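Local coordinates for protein acyl-CoA dehydrogenase (Geobacillus kaustophilus, PDB 2PG0) that probably catalyses the FAD-dependent dehydrogenation of acyl chains, placing a double bond between their alpha and beta carbons, at residues A48-E52 with N53-C57; E108-K111 with Q112-P116. All coordinates share one frame; numbering follows the deposited sequence.

Contact 1 (A48-E52 with N53-C57)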
ATOM      1  N   ALA A  48     -22.431 -36.230  12.048  1.00 16.10           N
ATOM      2  CA  ALA A  48     -23.097 -37.502  11.776  1.00 16.14           C
ATOM      3  C   ALA A  48     -23.908 -37.413  10.482  1.00 15.91           C
ATOM      4  O   ALA A  48     -23.909 -38.351   9.681  1.00 16.30           O
ATOM      5  CB  ALA A  48     -23.991 -37.891  12.945  1.00 16.10           C
ATOM      6  N   LYS A  49     -24.601 -36.289  10.290  1.00 15.82           N
ATOM      7  CA  LYS A  49     -25.360 -36.047   9.063  1.00 15.92           C
ATOM      8  C   LYS A  49     -24.430 -35.923   7.861  1.00 15.78           C
ATOM      9  O   LYS A  49     -24.711 -36.461   6.794  1.00 15.80           O
ATOM     10  CB  LYS A  49     -26.236 -34.799   9.197  1.00 16.24           C
ATOM     11  CG  LYS A  49     -27.418 -34.968  10.150  1.00 16.06           C
ATOM     12  CD  LYS A  49     -27.976 -33.606  10.531  1.00 18.08           C
ATOM     13  CE  LYS A  49     -29.221 -33.714  11.376  1.00 19.74           C
ATOM     14  NZ  LYS A  49     -29.643 -32.366  11.867  1.00 19.85           N
ATOM     15  N   MET A  50     -23.311 -35.220   8.039  1.00 15.89           N
ATOM     16  CA  MET A  50     -22.297 -35.126   6.990  1.00 15.56           C
ATOM     17  C   MET A  50     -21.788 -36.518   6.587  1.00 15.88           C
ATOM     18  O   MET A  50     -21.662 -36.823   5.395  1.00 16.09           O
ATOM     19  CB  MET A  50     -21.140 -34.220   7.441  1.00 15.37           C
ATOM     20  CG  MET A  50     -21.478 -32.718   7.443  1.00 14.65           C
ATOM     21  SD  MET A  50     -21.464 -31.876   5.829  1.00  9.73           S
ATOM     22  CE  MET A  50     -19.687 -31.839   5.519  1.00 12.13           C
ATOM     23  N   GLY A  51     -21.515 -37.362   7.577  1.00 16.16           N
ATOM     24  CA  GLY A  51     -20.977 -38.694   7.329  1.00 17.31           C
ATOM     25  C   GLY A  51     -21.949 -39.601   6.598  1.00 18.09           C
ATOM     26  O   GLY A  51     -21.565 -40.306   5.655  1.00 17.50           O
ATOM     27  N   GLU A  52     -23.212 -39.573   7.018  1.00 19.21           N
ATOM     28  CA  GLU A  52     -24.228 -40.458   6.437  1.00 21.05           C
ATOM     29  C   GLU A  52     -24.582 -40.073   4.997  1.00 20.57           C
ATOM     30  O   GLU A  52     -25.021 -40.917   4.208  1.00 20.97           O
ATOM     31  CB  GLU A  52     -25.470 -40.543   7.338  1.00 21.06           C
ATOM     32  CG  GLU A  52     -26.415 -39.356   7.262  1.00 23.21           C
ATOM     33  CD  GLU A  52     -27.457 -39.341   8.379  1.00 24.21           C
ATOM     34  OE1 GLU A  52     -27.338 -40.136   9.338  1.00 29.71           O
ATOM     35  OE2 GLU A  52     -28.396 -38.518   8.303  1.00 28.24           O
ATOM     36  N   ASN A  53     -24.350 -38.807   4.654  1.00 20.30           N
ATOM     37  CA  ASN A  53     -24.619 -38.293   3.321  1.00 20.19           C
ATOM     38  C   ASN A  53     -23.401 -38.377   2.387  1.00 20.03           C
ATOM     39  O   ASN A  53     -23.480 -37.994   1.218  1.00 20.01           O
ATOM     40  CB  ASN A  53     -25.168 -36.864   3.411  1.00 20.57           C
ATOM     41  CG  ASN A  53     -26.641 -36.823   3.800  1.00 21.15           C
ATOM     42  OD1 ASN A  53     -27.522 -36.955   2.949  1.00 23.85           O
ATOM     43  ND2 ASN A  53     -26.913 -36.640   5.086  1.00 21.57           N
ATOM     44  N   GLY A  54     -22.287 -38.893   2.911  1.00 19.46           N
ATOM     45  CA  GLY A  54     -21.067 -39.128   2.121  1.00 18.91           C
ATOM     46  C   GLY A  54     -20.154 -37.917   1.966  1.00 18.61           C
ATOM     47  O   GLY A  54     -19.286 -37.897   1.087  1.00 18.95           O
ATOM     48  N   PHE A  55     -20.328 -36.915   2.824  1.00 18.28           N
ATOM     49  CA  PHE A  55     -19.556 -35.672   2.703  1.00 17.56           C
ATOM     50  C   PHE A  55     -18.307 -35.633   3.590  1.00 17.52           C
ATOM     51  O   PHE A  55     -17.622 -34.604   3.651  1.00 17.26           O
ATOM     52  CB  PHE A  55     -20.437 -34.448   2.975  1.00 17.95           C
ATOM     53  CG  PHE A  55     -21.675 -34.376   2.118  1.00 17.99           C
ATOM     54  CD1 PHE A  55     -21.615 -34.612   0.745  1.00 19.04           C
ATOM     55  CD2 PHE A  55     -22.900 -34.053   2.692  1.00 18.15           C
ATOM     56  CE1 PHE A  55     -22.762 -34.539  -0.046  1.00 19.80           C
ATOM     57  CE2 PHE A  55     -24.054 -33.972   1.915  1.00 18.33           C
ATOM     58  CZ  PHE A  55     -23.988 -34.223   0.544  1.00 19.27           C
ATOM     59  N   LEU A  56     -18.016 -36.741   4.275  1.00 16.98           N
ATOM     60  CA  LEU A  56     -16.770 -36.863   5.042  1.00 16.86           C
ATOM     61  C   LEU A  56     -15.822 -37.846   4.381  1.00 17.28           C
ATOM     62  O   LEU A  56     -16.232 -38.933   3.967  1.00 16.94           O
ATOM     63  CB  LEU A  56     -17.030 -37.288   6.494  1.00 16.76           C
ATOM     64  CG  LEU A  56     -17.901 -36.408   7.388  1.00 16.21           C
ATOM     65  CD1 LEU A  56     -17.894 -36.958   8.797  1.00 15.93           C
ATOM     66  CD2 LEU A  56     -17.445 -34.944   7.369  1.00 15.67           C
ATOM     67  N   CYS A  57     -14.553 -37.449   4.282  1.00 17.16           N
ATOM     68  CA  CYS A  57     -13.497 -38.275   3.686  1.00 17.61           C
ATOM     69  C   CYS A  57     -13.925 -39.006   2.403  1.00 17.65           C
ATOM     70  O   CYS A  57     -13.714 -40.213   2.287  1.00 17.72           O
ATOM     71  CB  CYS A  57     -12.979 -39.284   4.714  1.00 17.91           C
ATOM     72  SG  CYS A  57     -12.398 -38.540   6.235  1.00 19.02           S
TER
HETATM   73  O   HOH W   1     -19.084 -39.518   4.533  1.00 17.19           O
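A Schellman motif ends helix 44-52, turning the amides of Gly54 and Phe55 back onto carbonyls of its last turn. Phe55 N donates to Met50 O at 2.9 Å, and Gly54 N reaches Gly51 O at 3.2 Å from above the carbonyl plane. Glycine suits position 54 because its phi is positive (84°), a conformation less favourable for residues with a side chain. Asn53 grips one oxygen twice: Asn53 N lies 3.2 Å from Lys49 O, and Asn53 ND2 lies 2.8 Å from Lys49 O, the two arriving from opposite faces of the carbonyl. The ND2 bond is nearly straight (173°), and the oxygen lies in the Asn53 amide plane, which fixes how that amide is turned; chi1 of -78°, setting CG anti to the carbonyl carbon, turns it back alongside the last turn, toward Lys49 O. A water bridges Gly51 O and Leu56 N, accepting from the latter and carrying the closure one residue further.

The apolar side begins with Met50, whose chain bends at chi2 and chi3 and crosses Phe55 at about a right angle. Its CE lies 3.7 Å from Phe55 CB, while SD makes an oblique Met-aromatic contact beside the ring. Asn53 O sits above the centre of one face of that ring. Leu56 brings CD2 to within 3.8 Å of Met50 CB and rests CG and CD1 on Gly51, where the lack of a side chain lets Leu56 lie close against the backbone. With the isobutyl group cut back to an alanine here, Met50 CB would probably lose its neighbour and the Gly51 backbone its apolar cover.

Beyond the turn, Phe55 meets Phe21 and Phe24 of helix 12-28 edge-to-face, Lys49 forms a salt bridge with Glu28, and Asn95 of helix 89-105 hydrogen-bonds Phe55 O and Cys57 N.

Contact 2 (E108-K111 with Q112-P116)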
ATOM      1  N   GLU A 108      -2.098 -51.350   7.448  1.00 27.81           N
ATOM      2  CA  GLU A 108      -3.407 -51.893   7.074  1.00 28.05           C
ATOM      3  C   GLU A 108      -4.328 -52.016   8.288  1.00 27.80           C
ATOM      4  O   GLU A 108      -5.506 -51.670   8.215  1.00 27.68           O
ATOM      5  CB  GLU A 108      -3.259 -53.243   6.367  1.00 28.43           C
ATOM      6  CG  GLU A 108      -2.449 -53.184   5.072  1.00 30.26           C
ATOM      7  CD  GLU A 108      -2.976 -52.155   4.078  1.00 32.24           C
ATOM      8  OE1 GLU A 108      -4.201 -52.137   3.808  1.00 33.70           O
ATOM      9  OE2 GLU A 108      -2.153 -51.367   3.557  1.00 33.68           O
ATOM     10  N   GLU A 109      -3.775 -52.490   9.405  1.00 27.56           N
ATOM     11  CA  GLU A 109      -4.513 -52.624  10.658  1.00 27.42           C
ATOM     12  C   GLU A 109      -5.043 -51.267  11.141  1.00 26.72           C
ATOM     13  O   GLU A 109      -6.202 -51.152  11.527  1.00 26.21           O
ATOM     14  CB  GLU A 109      -3.634 -53.276  11.737  1.00 28.06           C
ATOM     15  CG  GLU A 109      -3.276 -54.757  11.481  1.00 30.38           C
ATOM     16  CD  GLU A 109      -2.315 -54.981  10.299  1.00 33.63           C
ATOM     17  OE1 GLU A 109      -1.449 -54.112  10.027  1.00 33.13           O
ATOM     18  OE2 GLU A 109      -2.428 -56.047   9.643  1.00 35.97           O
ATOM     19  N   GLN A 110      -4.191 -50.244  11.093  1.00 26.13           N
ATOM     20  CA  GLN A 110      -4.572 -48.892  11.529  1.00 25.46           C
ATOM     21  C   GLN A 110      -5.647 -48.283  10.636  1.00 25.38           C
ATOM     22  O   GLN A 110      -6.599 -47.680  11.130  1.00 25.54           O
ATOM     23  CB  GLN A 110      -3.348 -47.974  11.582  1.00 25.62           C
ATOM     24  CG  GLN A 110      -2.481 -48.191  12.816  1.00 24.60           C
ATOM     25  CD  GLN A 110      -1.168 -47.432  12.755  1.00 24.35           C
ATOM     26  OE1 GLN A 110      -0.667 -47.116  11.674  1.00 22.67           O
ATOM     27  NE2 GLN A 110      -0.597 -47.147  13.922  1.00 22.98           N
ATOM     28  N   LYS A 111      -5.491 -48.452   9.327  1.00 25.55           N
ATOM     29  CA  LYS A 111      -6.460 -47.947   8.355  1.00 25.76           C
ATOM     30  C   LYS A 111      -7.817 -48.624   8.545  1.00 26.00           C
ATOM     31  O   LYS A 111      -8.856 -47.960   8.573  1.00 25.69           O
ATOM     32  CB  LYS A 111      -5.936 -48.127   6.927  1.00 25.89           C
ATOM     33  CG  LYS A 111      -4.706 -47.273   6.619  1.00 25.99           C
ATOM     34  CD  LYS A 111      -4.296 -47.318   5.154  1.00 26.21           C
ATOM     35  CE  LYS A 111      -3.556 -48.613   4.805  1.00 28.11           C
ATOM     36  NZ  LYS A 111      -2.826 -48.522   3.499  1.00 28.61           N
ATOM     37  N   GLN A 112      -7.792 -49.946   8.716  1.00 26.11           N
ATOM     38  CA  GLN A 112      -9.005 -50.723   8.951  1.00 26.21           C
ATOM     39  C   GLN A 112      -9.704 -50.291  10.241  1.00 25.77           C
ATOM     40  O   GLN A 112     -10.925 -50.182  10.281  1.00 25.31           O
ATOM     41  CB  GLN A 112      -8.675 -52.224   8.986  1.00 26.47           C
ATOM     42  CG  GLN A 112      -9.892 -53.139   9.028  1.00 28.53           C
ATOM     43  CD  GLN A 112     -10.835 -52.915   7.857  1.00 31.10           C
ATOM     44  OE1 GLN A 112     -10.440 -53.021   6.696  1.00 33.19           O
ATOM     45  NE2 GLN A 112     -12.087 -52.605   8.159  1.00 32.41           N
ATOM     46  N   LYS A 113      -8.915 -50.028  11.281  1.00 25.66           N
ATOM     47  CA  LYS A 113      -9.444 -49.625  12.582  1.00 25.60           C
ATOM     48  C   LYS A 113     -10.048 -48.219  12.585  1.00 24.98           C
ATOM     49  O   LYS A 113     -11.043 -47.977  13.271  1.00 24.92           O
ATOM     50  CB  LYS A 113      -8.354 -49.721  13.656  1.00 26.11           C
ATOM     51  CG  LYS A 113      -8.872 -49.511  15.072  1.00 27.81           C
ATOM     52  CD  LYS A 113      -7.964 -50.146  16.108  1.00 31.09           C
ATOM     53  CE  LYS A 113      -7.009 -49.143  16.704  1.00 32.58           C
ATOM     54  NZ  LYS A 113      -6.598 -49.580  18.071  1.00 34.85           N
ATOM     55  N   TRP A 114      -9.450 -47.300  11.826  1.00 23.99           N
ATOM     56  CA  TRP A 114      -9.805 -45.880  11.946  1.00 22.92           C
ATOM     57  C   TRP A 114     -10.591 -45.268  10.786  1.00 22.36           C
ATOM     58  O   TRP A 114     -11.540 -44.509  11.016  1.00 22.63           O
ATOM     59  CB  TRP A 114      -8.561 -45.036  12.263  1.00 22.51           C
ATOM     60  CG  TRP A 114      -7.994 -45.297  13.629  1.00 22.28           C
ATOM     61  CD1 TRP A 114      -8.692 -45.542  14.778  1.00 22.32           C
ATOM     62  CD2 TRP A 114      -6.607 -45.314  13.991  1.00 21.92           C
ATOM     63  NE1 TRP A 114      -7.826 -45.724  15.827  1.00 22.67           N
ATOM     64  CE2 TRP A 114      -6.540 -45.591  15.374  1.00 22.38           C
ATOM     65  CE3 TRP A 114      -5.413 -45.130  13.278  1.00 21.74           C
ATOM     66  CZ2 TRP A 114      -5.322 -45.685  16.067  1.00 22.05           C
ATOM     67  CZ3 TRP A 114      -4.202 -45.222  13.966  1.00 22.11           C
ATOM     68  CH2 TRP A 114      -4.170 -45.500  15.347  1.00 22.14           C
ATOM     69  N   LEU A 115     -10.206 -45.585   9.556  1.00 21.55           N
ATOM     70  CA  LEU A 115     -10.811 -44.937   8.385  1.00 20.94           C
ATOM     71  C   LEU A 115     -12.334 -45.079   8.225  1.00 20.52           C
ATOM     72  O   LEU A 115     -13.001 -44.092   7.921  1.00 19.91           O
ATOM     73  CB  LEU A 115     -10.077 -45.293   7.091  1.00 21.00           C
ATOM     74  CG  LEU A 115      -8.655 -44.740   6.953  1.00 20.18           C
ATOM     75  CD1 LEU A 115      -8.080 -45.161   5.620  1.00 20.32           C
ATOM     76  CD2 LEU A 115      -8.614 -43.211   7.108  1.00 21.28           C
ATOM     77  N   PRO A 116     -12.896 -46.294   8.427  1.00 20.55           N
ATOM     78  CA  PRO A 116     -14.359 -46.378   8.311  1.00 20.40           C
ATOM     79  C   PRO A 116     -15.125 -45.385   9.195  1.00 20.23           C
ATOM     80  O   PRO A 116     -16.090 -44.772   8.731  1.00 20.25           O
ATOM     81  CB  PRO A 116     -14.659 -47.829   8.716  1.00 20.56           C
ATOM     82  CG  PRO A 116     -13.420 -48.569   8.318  1.00 20.53           C
ATOM     83  CD  PRO A 116     -12.310 -47.616   8.717  1.00 20.53           C
TER
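Gln110 and Trp114, one turn apart on helix 108-120, lie side by side in van der Waals contact. Gln110 CG sits 3.6 Å from Trp114 CZ3, with CB close to the same ring atom, and the amide and indole planes are inclined by only 29°. Extended beyond CG, the glutamine keeps its methylenes and then its amide along the CZ3 side of the indole. On another side of the helix Lys111 and Leu115 run alongside each other in the same direction, Lys111 CB coming 3.9 Å from Leu115 CD1; here the aliphatic part of a lysine serves as an apolar neighbour.

Backbone bonds hold these pairs in step. Gln112 N donates to Glu108 O at 2.9 Å, Trp114 N to Gln110 O at 3.0 Å, and Leu115 N to Lys111 O at 2.9 Å; Lys113 N bonds Glu109 O likewise. Pro116 has no N-H to continue the series. Its CD packs 3.5 Å from Lys111 O, and the helix kinks there.

The salt bridge of this contact lies in the first turn. Lys111 bends at chi3 and brings NZ 2.9 Å from Glu108 OE2, meeting the carboxylate from above its plane.

The polar ends of Gln110 and Trp114 have partners: Gln110 NE2 donates to Leu230 O, Gln110 OE1 accepts from Thr107 N, and Trp114 NE1 donates to Glu193. First-turn glutamates would probably also suit the helix dipole. Gln110, Trp114 and Leu115 are buried while Glu108, Glu109, Gln112 and Lys113 are exposed, as on an amphipathic helix.

From the N terminus, helix 12-28 comes first and packs against contact 1, where helix 44-52 ends and the chain turns into the loop leading to helix 71-84. Contact 2 follows in series, so the two neither nest nor cross. Each is local, between residues three to five apart; contact 1 closes a tight turn, whereas contact 2, within one continuous helix, closes no loop. Their centres are 18 Å apart and their nearest atoms about 6 Å, without touching. Cys57, at the end of contact 1, bridges them indirectly by packing on Cys118 and Val119, beyond contact 2 in helix 108-120. Contact 1 faces helices 12-28 and 89-105; contact 2 ties the N-terminal domain to Glu193 and Leu230 on beta strands.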